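Local coordinates for cell wall surface anchor family protein (Streptococcus pneumoniae, PDB 4OQ1) that probably acts as an ancillary pilin built from CnaB-type domains, helping to attach the pneumococcal pilus to the bacterial cell wall, at residues Glu187-Ser191 and Ile208-Pro214; Arg198-Thr202 and Phe220-Glu224; Lys254-Gly258 and Leu313-Thr317; Met277-Glu283 and Tyr318-Gln324. The protein carries 3 engineered substitutions. One frame throughout, in Å; residues are numbered along the deposited sequence.

Contact 1: Glu187-Ser191 and Ile208-Pro214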
# COMPACT_ATOMS: atom_id res chain seq x y z
N GLU A 187 7.27 3.44 -0.44
CA GLU A 187 6.73 2.57 -1.41
C GLU A 187 7.62 1.35 -1.44
O GLU A 187 8.52 1.25 -2.30
CB GLU A 187 6.76 3.28 -2.76
CG GLU A 187 6.22 2.58 -3.98
CD GLU A 187 6.39 3.47 -5.24
OE1 GLU A 187 7.53 3.88 -5.58
OE2 GLU A 187 5.38 3.76 -5.89
N TYR A 188 7.41 0.38 -0.57
CA TYR A 188 6.49 0.40 0.55
C TYR A 188 7.23 -0.22 1.73
O TYR A 188 7.81 -1.26 1.53
CB TYR A 188 5.30 -0.48 0.24
CG TYR A 188 4.44 -0.07 -0.94
CD1 TYR A 188 3.54 1.03 -0.85
CD2 TYR A 188 4.52 -0.76 -2.15
CE1 TYR A 188 2.73 1.39 -1.93
CE2 TYR A 188 3.72 -0.40 -3.25
CZ TYR A 188 2.80 0.65 -3.13
OH TYR A 188 2.01 0.94 -4.21
N ARG A 189 7.13 0.33 2.93
CA ARG A 189 7.91 -0.03 4.07
C ARG A 189 7.03 0.24 5.24
O ARG A 189 6.37 1.26 5.29
CB ARG A 189 9.19 0.79 4.20
CG ARG A 189 9.99 0.69 2.89
CD ARG A 189 11.31 1.41 2.85
NE ARG A 189 11.06 2.72 2.30
CZ ARG A 189 10.95 3.84 3.00
NH1 ARG A 189 11.12 3.86 4.33
NH2 ARG A 189 10.68 4.95 2.33
N TYR A 190 6.99 -0.68 6.17
CA TYR A 190 6.27 -0.49 7.38
C TYR A 190 6.88 0.63 8.19
O TYR A 190 8.10 0.75 8.27
CB TYR A 190 6.31 -1.82 8.19
CG TYR A 190 5.76 -1.75 9.53
CD1 TYR A 190 4.41 -2.04 9.77
CD2 TYR A 190 6.54 -1.44 10.61
CE1 TYR A 190 3.85 -1.97 10.98
CE2 TYR A 190 5.96 -1.38 11.88
CZ TYR A 190 4.65 -1.70 12.06
OH TYR A 190 4.09 -1.64 13.26
N SER A 191 6.05 1.42 8.82
CA SER A 191 6.50 2.30 9.86
C SER A 191 5.37 2.45 10.80
O SER A 191 4.26 2.78 10.38
CB SER A 191 6.88 3.68 9.31
OG SER A 191 6.81 4.68 10.32
N ILE A 208 4.04 -6.21 -6.04
CA ILE A 208 4.12 -5.34 -4.88
C ILE A 208 5.18 -5.87 -3.91
O ILE A 208 5.17 -7.07 -3.51
CB ILE A 208 2.77 -5.16 -4.19
CG1 ILE A 208 1.75 -4.46 -5.10
CG2 ILE A 208 2.89 -4.37 -2.89
CD1 ILE A 208 0.30 -4.64 -4.62
N PHE A 209 6.01 -4.99 -3.44
CA PHE A 209 7.14 -5.35 -2.53
C PHE A 209 7.09 -4.54 -1.27
O PHE A 209 7.11 -3.30 -1.33
CB PHE A 209 8.49 -5.15 -3.26
CG PHE A 209 9.67 -5.79 -2.57
CD1 PHE A 209 9.89 -7.12 -2.68
CD2 PHE A 209 10.56 -5.03 -1.85
CE1 PHE A 209 10.96 -7.75 -2.04
CE2 PHE A 209 11.66 -5.64 -1.20
CZ PHE A 209 11.84 -7.00 -1.30
N VAL A 210 6.94 -5.22 -0.13
CA VAL A 210 6.83 -4.56 1.17
C VAL A 210 7.91 -5.06 2.10
O VAL A 210 8.00 -6.29 2.38
CB VAL A 210 5.48 -4.84 1.85
CG1 VAL A 210 5.38 -4.02 3.11
CG2 VAL A 210 4.36 -4.48 0.86
N THR A 211 8.67 -4.13 2.66
CA THR A 211 9.71 -4.45 3.66
C THR A 211 9.38 -4.02 5.09
O THR A 211 8.60 -3.11 5.31
CB THR A 211 11.05 -3.85 3.25
OG1 THR A 211 10.99 -2.44 3.16
CG2 THR A 211 11.44 -4.33 1.93
N ASN A 212 10.04 -4.66 6.06
CA ASN A 212 10.08 -4.25 7.46
C ASN A 212 8.81 -4.47 8.23
O ASN A 212 8.64 -3.94 9.30
CB ASN A 212 10.43 -2.80 7.58
CG ASN A 212 10.92 -2.45 8.93
OD1 ASN A 212 11.90 -3.01 9.37
ND2 ASN A 212 10.20 -1.59 9.63
N LEU A 213 7.87 -5.21 7.66
CA LEU A 213 6.76 -5.64 8.41
C LEU A 213 7.22 -6.43 9.67
O LEU A 213 8.09 -7.25 9.56
CB LEU A 213 5.89 -6.59 7.57
CG LEU A 213 5.10 -5.90 6.43
CD1 LEU A 213 4.44 -6.98 5.59
CD2 LEU A 213 4.09 -4.82 6.88
N PRO A 214 6.60 -6.20 10.85
CA PRO A 214 6.89 -7.08 11.96
C PRO A 214 6.58 -8.52 11.59
O PRO A 214 5.78 -8.77 10.68
CB PRO A 214 5.92 -6.62 13.06
CG PRO A 214 5.45 -5.28 12.67
CD PRO A 214 5.80 -5.03 11.25
O HOH W 1 9.36 -1.83 -1.08
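Thr-211 is held through both of its backbone polar groups. Its N donates to Tyr-188 O (3.2 Å), and its O accepts from Tyr-190 N (3.0 Å). Both bonds are close to straight, each 166° at the hydrogen. A weak hydrogen bond runs from Asn-212 ND2 to Tyr-190 O (3.4 Å). Water 1 links Tyr-188 N to Phe-209 O. Arg-189 CG lies beside Thr-211 OG1 at 3.3 Å, but its guanidinium leads away to a salt bridge with Glu-39. This single bridge, Arg-189 with Thr-211, ties short strand 189-190 to strand 207-211, an edge strand of the four-stranded sheet. It thereby links two sheets of a prealbumin-like, CnaB-type fold. Packing continues at either end of the bridge. The Tyr-190 ring has CG anti to its backbone N (chi1 173°), which brings one ring face over Pro-214 CD. That CD sits 3.4 Å from the centroid of the Tyr-190 ring, almost exactly on the normal, a CH-pi contact. Leu-213 CD2 meets Tyr-190 CB at 4.0 Å. At the other end, Tyr-188 CD2 touches Ile-208 CG2 at 4.0 Å, and Phe-209 O lies at the ring edge. The Tyr-188 hydroxyl is hydrogen-bonded to Tyr-201 N.

Contact 2: Arg198-Thr202 and Phe220-Glu224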
# COMPACT_ATOMS: atom_id res chain seq x y z
N ARG A 198 -3.80 3.39 2.89
CA ARG A 198 -3.31 3.44 1.52
C ARG A 198 -3.67 2.16 0.74
O ARG A 198 -3.71 1.04 1.29
CB ARG A 198 -1.80 3.70 1.45
CG ARG A 198 -1.35 4.99 2.10
CD ARG A 198 0.14 5.11 2.20
NE ARG A 198 0.77 5.05 0.87
CZ ARG A 198 2.08 4.88 0.63
NH1 ARG A 198 2.96 4.77 1.63
NH2 ARG A 198 2.51 4.79 -0.62
N THR A 199 -3.95 2.36 -0.54
CA THR A 199 -4.05 1.28 -1.48
C THR A 199 -2.72 1.12 -2.09
O THR A 199 -2.09 2.11 -2.49
CB THR A 199 -5.14 1.53 -2.51
OG1 THR A 199 -6.38 1.67 -1.77
CG2 THR A 199 -5.30 0.39 -3.43
N LEU A 200 -2.29 -0.13 -2.18
CA LEU A 200 -0.97 -0.49 -2.78
C LEU A 200 -1.24 -0.99 -4.19
O LEU A 200 -2.09 -1.84 -4.39
CB LEU A 200 -0.37 -1.66 -1.94
CG LEU A 200 -0.03 -1.60 -0.46
CD1 LEU A 200 -1.21 -1.49 0.50
CD2 LEU A 200 0.75 -2.79 0.05
N TYR A 201 -0.46 -0.58 -5.22
CA TYR A 201 -0.76 -0.95 -6.57
C TYR A 201 0.40 -1.70 -7.19
O TYR A 201 1.54 -1.29 -7.05
CB TYR A 201 -0.99 0.37 -7.48
CG TYR A 201 -2.24 1.10 -7.10
CD1 TYR A 201 -2.18 2.10 -6.18
CD2 TYR A 201 -3.47 0.73 -7.61
CE1 TYR A 201 -3.33 2.76 -5.75
CE2 TYR A 201 -4.66 1.34 -7.18
CZ TYR A 201 -4.59 2.40 -6.32
OH TYR A 201 -5.75 3.01 -5.84
N THR A 202 0.07 -2.75 -7.90
CA THR A 202 1.03 -3.53 -8.73
C THR A 202 1.74 -2.67 -9.69
O THR A 202 1.07 -1.86 -10.35
CB THR A 202 0.44 -4.80 -9.37
OG1 THR A 202 -0.64 -4.58 -10.35
CG2 THR A 202 -0.05 -5.76 -8.23
N PHE A 220 -3.31 -9.66 2.10
CA PHE A 220 -3.45 -8.70 1.04
C PHE A 220 -4.90 -8.82 0.45
O PHE A 220 -5.28 -9.89 0.00
CB PHE A 220 -2.42 -8.94 -0.05
CG PHE A 220 -1.07 -8.48 0.26
CD1 PHE A 220 -0.61 -7.27 -0.22
CD2 PHE A 220 -0.15 -9.33 0.89
CE1 PHE A 220 0.69 -6.86 0.03
CE2 PHE A 220 1.16 -8.92 1.11
CZ PHE A 220 1.57 -7.69 0.70
N LYS A 221 -5.69 -7.74 0.54
CA LYS A 221 -7.04 -7.73 0.05
C LYS A 221 -7.18 -6.99 -1.22
O LYS A 221 -6.76 -5.85 -1.32
CB LYS A 221 -7.99 -7.09 1.08
CG LYS A 221 -7.78 -7.52 2.49
CD LYS A 221 -8.76 -6.79 3.40
CE LYS A 221 -10.21 -7.15 3.20
NZ LYS A 221 -10.40 -8.54 3.69
N GLU A 222 -7.76 -7.65 -2.23
CA GLU A 222 -7.81 -7.04 -3.59
C GLU A 222 -8.98 -6.06 -3.74
O GLU A 222 -9.99 -6.36 -4.39
CB GLU A 222 -7.88 -8.12 -4.66
CG GLU A 222 -7.73 -7.57 -6.04
CD GLU A 222 -7.47 -8.65 -7.10
OE1 GLU A 222 -7.26 -9.81 -6.76
OE2 GLU A 222 -7.58 -8.29 -8.30
N VAL A 223 -8.83 -4.88 -3.19
CA VAL A 223 -9.87 -3.89 -3.13
C VAL A 223 -10.13 -3.20 -4.43
O VAL A 223 -11.23 -2.73 -4.63
CB VAL A 223 -9.60 -2.81 -2.02
CG1 VAL A 223 -9.72 -3.49 -0.67
CG2 VAL A 223 -8.27 -2.08 -2.25
N GLU A 224 -9.12 -3.15 -5.33
CA GLU A 224 -9.25 -2.50 -6.61
C GLU A 224 -8.74 -3.35 -7.82
O GLU A 224 -7.71 -3.05 -8.38
CB GLU A 224 -8.55 -1.19 -6.58
CG GLU A 224 -9.18 -0.11 -7.40
CD GLU A 224 -8.40 1.19 -7.22
OE1 GLU A 224 -8.05 1.48 -6.06
OE2 GLU A 224 -8.14 1.92 -8.22
O HOH W 2 -8.55 1.72 -3.59
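Val-223 and Glu-224 form a classic beta bulge opposite Gly-167. Both side chains start toward segment 198-202, where Val-223 meets Thr-199 and Glu-224 meets Tyr-201 and Thr-199. The inverse gamma turn centred on Glu-222 runs into the bulge, which ends strand 216-224. Strands 200-201 and 216-224 both pair with strand 167-174 in this CnaB-type domain. They meet through side chains, the nearest CA atoms, of Thr-199 and Val-223, being 8.0 Å apart. On the inner side, Leu-200 CD2 reaches Phe-220 CE1 at 4.1 Å, the side chains crossing at about a right angle. Both are buried, and Leu-200 also packs on Ile-208 and Val-210. Glu-222 points elsewhere, onto Lys-155 and toward Asn-252. Such a Lys-Asn-Glu set recalls the isopeptide sites of CnaB domains. On the outer side, Thr-199 CG2 and Val-223 CG2 meet tip to tip at 4.0 Å. Thr-199 OG1 bonds to Lys-169 NZ and to water 2, which donates to Glu-224 OE1. Glu-224 reaches out nearly straight (chi2 177°) and brings its carboxylate to the edge of the Tyr-201 ring, the planes 82° apart. Tyr-201 OH donates to Glu-224 OE1 at 2.8 Å, on the syn side and 26° out of the carboxylate plane.

Contact 3: Lys254-Gly258 and Leu313-Thr317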
# COMPACT_ATOMS: atom_id res chain seq x y z
N LYS A 254 -9.10 -13.31 -16.60
CA LYS A 254 -9.36 -12.36 -17.69
C LYS A 254 -10.67 -12.81 -18.29
O LYS A 254 -10.83 -13.98 -18.57
CB LYS A 254 -8.25 -12.38 -18.73
CG LYS A 254 -8.41 -11.33 -19.78
CD LYS A 254 -7.30 -11.54 -20.81
CE LYS A 254 -7.04 -10.25 -21.58
NZ LYS A 254 -8.09 -9.90 -22.51
N LEU A 255 -11.64 -11.93 -18.37
CA LEU A 255 -12.97 -12.24 -18.85
C LEU A 255 -13.13 -11.82 -20.29
O LEU A 255 -12.69 -10.75 -20.70
CB LEU A 255 -14.07 -11.52 -18.06
CG LEU A 255 -14.27 -11.79 -16.59
CD1 LEU A 255 -15.11 -10.69 -15.94
CD2 LEU A 255 -14.84 -13.17 -16.27
N PRO A 256 -13.66 -12.73 -21.10
CA PRO A 256 -14.01 -12.33 -22.45
C PRO A 256 -15.13 -11.22 -22.42
O PRO A 256 -15.83 -10.98 -21.35
CB PRO A 256 -14.56 -13.62 -23.06
CG PRO A 256 -14.27 -14.70 -22.08
CD PRO A 256 -14.31 -14.00 -20.74
N ARG A 257 -15.35 -10.61 -23.59
CA ARG A 257 -16.40 -9.58 -23.73
C ARG A 257 -17.42 -10.01 -24.79
O ARG A 257 -17.08 -10.80 -25.71
CB ARG A 257 -15.77 -8.24 -24.10
CG ARG A 257 -15.02 -7.57 -22.98
CD ARG A 257 -14.16 -6.43 -23.49
NE ARG A 257 -12.94 -6.98 -24.11
CZ ARG A 257 -12.69 -7.07 -25.41
NH1 ARG A 257 -13.55 -6.65 -26.33
NH2 ARG A 257 -11.54 -7.59 -25.81
N GLY A 258 -18.64 -9.50 -24.66
CA GLY A 258 -19.72 -9.77 -25.63
C GLY A 258 -20.70 -8.62 -25.77
O GLY A 258 -20.52 -7.56 -25.12
N LEU A 313 -17.86 -5.02 -22.82
CA LEU A 313 -18.58 -5.53 -21.64
C LEU A 313 -18.37 -7.05 -21.30
O LEU A 313 -18.72 -8.02 -22.01
CB LEU A 313 -20.06 -5.11 -21.77
CG LEU A 313 -21.02 -5.39 -20.66
CD1 LEU A 313 -22.17 -4.38 -20.65
CD2 LEU A 313 -21.49 -6.78 -20.92
N GLU A 314 -17.77 -7.25 -20.17
CA GLU A 314 -17.30 -8.53 -19.77
C GLU A 314 -18.43 -9.47 -19.54
O GLU A 314 -19.52 -9.06 -19.16
CB GLU A 314 -16.47 -8.33 -18.51
CG GLU A 314 -15.06 -7.82 -18.83
CD GLU A 314 -14.90 -6.38 -19.37
OE1 GLU A 314 -15.82 -5.55 -19.23
OE2 GLU A 314 -13.81 -6.06 -19.95
N TYR A 315 -18.19 -10.71 -19.86
CA TYR A 315 -19.02 -11.77 -19.44
C TYR A 315 -19.52 -11.60 -18.01
O TYR A 315 -18.73 -11.42 -17.08
CB TYR A 315 -18.32 -13.10 -19.55
CG TYR A 315 -18.24 -13.64 -21.02
CD1 TYR A 315 -18.56 -12.87 -22.13
CD2 TYR A 315 -17.86 -14.96 -21.25
CE1 TYR A 315 -18.47 -13.41 -23.43
CE2 TYR A 315 -17.78 -15.49 -22.52
CZ TYR A 315 -18.08 -14.72 -23.60
OH TYR A 315 -17.96 -15.31 -24.84
N GLY A 316 -20.81 -11.83 -17.82
CA GLY A 316 -21.42 -11.69 -16.51
C GLY A 316 -22.88 -11.35 -16.64
O GLY A 316 -23.40 -11.36 -17.74
N THR A 317 -23.52 -11.05 -15.52
CA THR A 317 -24.94 -10.74 -15.45
C THR A 317 -25.14 -9.24 -15.19
O THR A 317 -24.43 -8.64 -14.36
CB THR A 317 -25.56 -11.57 -14.35
OG1 THR A 317 -25.48 -12.93 -14.77
CG2 THR A 317 -27.02 -11.15 -14.05
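Tyr-315 carries the largest share of the contact, and Arg-257 and Glu-314 follow. The Tyr-315 ring lies with one face against Pro-256. Pro-256 CB is 3.7 Å from the centroid of that ring and 11° off its normal, a CH-pi contact. Pro-256 CG touches Tyr-315 CE2 at 3.6 Å, so two carbons of the pyrrolidine rest on the aromatic face. The backbone holds the same pair together. Tyr-315 N donates to Pro-256 O at 2.8 Å, the bond close to straight at 169°. Gly-258 N lies near the edge of the Tyr-315 ring and donates to Leu-313 O at 3.0 Å. These two bonds frame the bridge between Arg-257 and Glu-314, whose CA atoms are 4.2 Å apart. The Arg-257 and Glu-314 side chains run side by side in the same direction. Glu-314 OE2 lies 3.6 Å from Arg-257 CD, level with the guanidinium plane. The bend at chi2 (69°) of Glu-314 brings OE2 alongside Arg-257 CG and CD. The closest charged atoms, Arg-257 NE and Glu-314 OE2, remain 4.3 Å apart, beyond a salt bridge. On the other flank, Leu-255 CD1 packs on Glu-314 CB. The contact fastens the connection between strands 246-254 and 260-266 to the turn that leads into strand 316-322, in a neighbouring CnaB-type sheet. Two backbone bonds and a proline-tyrosine CH-pi contact do the holding. The Arg-Glu pair probably adds a modest electrostatic attraction at the surface.

Contact 4: Met277-Glu283 and Tyr318-Gln324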
# COMPACT_ATOMS: atom_id res chain seq x y z
N MET A 277 -35.76 4.75 -21.65
CA MET A 277 -34.39 4.95 -21.18
C MET A 277 -34.02 4.04 -20.05
O MET A 277 -34.74 3.95 -19.04
CB MET A 277 -34.10 6.46 -20.85
CG MET A 277 -34.53 7.46 -21.92
SD MET A 277 -34.31 9.19 -21.37
CE MET A 277 -32.51 9.25 -21.29
N PHE A 278 -32.85 3.43 -20.17
CA PHE A 278 -32.30 2.61 -19.17
C PHE A 278 -30.86 2.91 -18.79
O PHE A 278 -29.99 3.25 -19.66
CB PHE A 278 -32.35 1.15 -19.56
CG PHE A 278 -33.68 0.67 -20.06
CD1 PHE A 278 -34.57 0.02 -19.18
CD2 PHE A 278 -34.02 0.78 -21.38
CE1 PHE A 278 -35.78 -0.50 -19.67
CE2 PHE A 278 -35.24 0.31 -21.85
CZ PHE A 278 -36.12 -0.34 -20.97
N LYS A 279 -30.56 2.67 -17.52
CA LYS A 279 -29.15 2.66 -17.10
C LYS A 279 -28.68 1.28 -16.94
O LYS A 279 -29.41 0.44 -16.36
CB LYS A 279 -29.04 3.45 -15.79
CG LYS A 279 -27.66 3.63 -15.26
CD LYS A 279 -27.67 4.59 -14.08
CE LYS A 279 -27.99 6.05 -14.44
NZ LYS A 279 -28.02 6.98 -13.25
N VAL A 280 -27.49 0.97 -17.48
CA VAL A 280 -27.01 -0.38 -17.35
C VAL A 280 -26.30 -0.61 -16.04
O VAL A 280 -25.45 0.14 -15.72
CB VAL A 280 -26.06 -0.76 -18.53
CG1 VAL A 280 -25.64 -2.18 -18.33
CG2 VAL A 280 -26.74 -0.57 -19.90
N MET A 281 -26.66 -1.62 -15.27
CA MET A 281 -26.09 -1.85 -13.93
C MET A 281 -25.66 -3.26 -13.72
O MET A 281 -26.17 -4.18 -14.36
CB MET A 281 -27.16 -1.65 -12.86
CG MET A 281 -28.09 -0.49 -13.13
SD MET A 281 -27.47 0.98 -12.31
CE MET A 281 -29.03 1.47 -11.67
N LYS A 282 -24.75 -3.44 -12.77
CA LYS A 282 -24.43 -4.74 -12.20
C LYS A 282 -24.89 -4.76 -10.77
O LYS A 282 -25.22 -3.74 -10.21
CB LYS A 282 -22.99 -5.14 -12.37
CG LYS A 282 -21.89 -4.19 -11.91
CD LYS A 282 -20.62 -4.47 -12.75
CE LYS A 282 -19.43 -3.56 -12.40
NZ LYS A 282 -18.74 -4.05 -11.17
N GLU A 283 -24.99 -5.93 -10.19
CA GLU A 283 -25.31 -5.97 -8.82
C GLU A 283 -24.10 -6.42 -8.03
O GLU A 283 -23.43 -7.32 -8.44
CB GLU A 283 -26.47 -6.88 -8.53
CG GLU A 283 -26.84 -6.88 -7.05
CD GLU A 283 -26.46 -8.18 -6.45
OE1 GLU A 283 -26.80 -9.10 -7.16
OE2 GLU A 283 -25.83 -8.27 -5.35
N TYR A 318 -26.05 -8.63 -15.97
CA TYR A 318 -26.30 -7.27 -15.90
C TYR A 318 -27.82 -6.99 -15.85
O TYR A 318 -28.64 -7.90 -15.97
CB TYR A 318 -25.74 -6.57 -17.09
CG TYR A 318 -24.26 -6.71 -17.26
CD1 TYR A 318 -23.41 -5.81 -16.71
CD2 TYR A 318 -23.73 -7.77 -17.92
CE1 TYR A 318 -22.06 -5.94 -16.80
CE2 TYR A 318 -22.36 -7.90 -18.10
CZ TYR A 318 -21.54 -6.98 -17.53
OH TYR A 318 -20.21 -7.00 -17.69
N TYR A 319 -28.17 -5.73 -15.72
CA TYR A 319 -29.55 -5.23 -15.55
C TYR A 319 -29.79 -3.90 -16.26
O TYR A 319 -28.99 -2.95 -16.11
CB TYR A 319 -29.96 -5.12 -14.09
CG TYR A 319 -29.69 -6.32 -13.23
CD1 TYR A 319 -30.63 -7.27 -13.00
CD2 TYR A 319 -28.41 -6.50 -12.66
CE1 TYR A 319 -30.33 -8.38 -12.25
CE2 TYR A 319 -28.10 -7.61 -11.95
CZ TYR A 319 -29.06 -8.51 -11.71
OH TYR A 319 -28.71 -9.58 -10.99
N LEU A 320 -30.93 -3.81 -16.96
CA LEU A 320 -31.40 -2.59 -17.54
C LEU A 320 -32.32 -1.98 -16.47
O LEU A 320 -33.42 -2.52 -16.26
CB LEU A 320 -32.23 -2.78 -18.82
CG LEU A 320 -31.45 -3.43 -20.01
CD1 LEU A 320 -32.35 -3.54 -21.23
CD2 LEU A 320 -30.30 -2.56 -20.38
N TRP A 321 -31.81 -0.96 -15.81
CA TRP A 321 -32.58 -0.22 -14.77
C TRP A 321 -33.33 0.86 -15.49
O TRP A 321 -32.69 1.77 -16.10
CB TRP A 321 -31.64 0.40 -13.71
CG TRP A 321 -32.33 1.34 -12.74
CD1 TRP A 321 -32.53 2.65 -12.89
CD2 TRP A 321 -32.91 0.99 -11.50
NE1 TRP A 321 -33.25 3.17 -11.80
CE2 TRP A 321 -33.41 2.16 -10.91
CE3 TRP A 321 -32.98 -0.19 -10.78
CZ2 TRP A 321 -34.09 2.15 -9.67
CZ3 TRP A 321 -33.62 -0.17 -9.53
CH2 TRP A 321 -34.17 0.96 -9.02
N GLU A 322 -34.65 0.79 -15.47
CA GLU A 322 -35.49 1.75 -16.29
C GLU A 322 -35.54 3.11 -15.65
O GLU A 322 -35.97 3.26 -14.48
CB GLU A 322 -36.92 1.27 -16.52
CG GLU A 322 -37.68 2.20 -17.51
CD GLU A 322 -39.07 1.68 -17.84
OE1 GLU A 322 -39.75 1.20 -16.91
OE2 GLU A 322 -39.45 1.75 -19.01
N LEU A 323 -34.98 4.10 -16.37
CA LEU A 323 -35.06 5.48 -15.94
C LEU A 323 -36.34 6.18 -16.41
O LEU A 323 -36.87 6.97 -15.69
CB LEU A 323 -33.87 6.25 -16.50
CG LEU A 323 -32.49 5.77 -16.01
CD1 LEU A 323 -31.32 6.35 -16.79
CD2 LEU A 323 -32.30 6.10 -14.53
N GLN A 324 -36.82 5.88 -17.61
CA GLN A 324 -37.99 6.53 -18.18
C GLN A 324 -38.74 5.56 -19.15
O GLN A 324 -38.14 5.02 -20.11
CB GLN A 324 -37.53 7.75 -19.00
CG GLN A 324 -38.57 8.34 -19.91
CD GLN A 324 -38.12 9.60 -20.57
OE1 GLN A 324 -38.06 10.64 -19.93
NE2 GLN A 324 -37.76 9.52 -21.89
O HOH W 3 -26.37 -10.10 -10.31
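Lys-279 and Trp-321 form an antiparallel hydrogen-bonded pair: Lys-279 N to Trp-321 O is 2.7 Å, and Trp-321 N to Lys-279 O is 2.8 Å. Met-281 and Tyr-319 repeat the pattern, with Met-281 N to Tyr-319 O at 2.8 Å. At the far end the register slips by one. Leu-323 and Gln-324 both face Met-277, a classic beta bulge, and Met-277 O accepts from both of their N atoms. Met-277 N returns a bond to Gln-324 O.

Side chains cover the two faces of the pair. On one, Met-281 bends at chi2 (-93°) and brings its methyl CE over a face of the Trp-321 indole, 3.5 Å from Trp-321 CG. Farther along, near the bulge, Leu-323 CD1 packs on Lys-279 CB at 3.8 Å. On the opposite face, Phe-278 CD1 meets Leu-320 CB at 3.7 Å. The Phe-278 ring also lies near Glu-322 CB, and its plane is within 4° of the Glu-322 carboxylate plane. That carboxylate is held by Leu-332 N. The Val-280 and Leu-320 side chains lie alongside each other, CG2 of Val-280 4.1 Å from CD2 of Leu-320.

Phe-308 meets the ring of Phe-278, while Tyr-288 meets Tyr-319 edge-to-face. Strand 277-284 also pairs with strands 287-293 and 296-301, and strand 316-322 continues the antiparallel sheet to strand 336-340.

Overall arrangement
Contacts 1 and 2 lie within one prealbumin-like range and touch directly, through Tyr-188 and Tyr-201. Their segments alternate along the chain. Contacts 3 and 4, with centres about 17 Å apart, share strand 316-322. Contacts 1, 2 and 4 are partly buried. Contact 4 is regular strand pairing, with many backbone bonds and the most buried area. Contact 3 is a surface contact, where a connecting loop meets the turn leading into that strand through one bridge and a CH-pi contact. Contact 1 likewise has a single bridge and a proline on a tyrosine. Contact 2 relies on side chains, apolar inside and mixed outside, with a water. Contacts 2 and 3 stay about 10 Å apart at their nearest atoms.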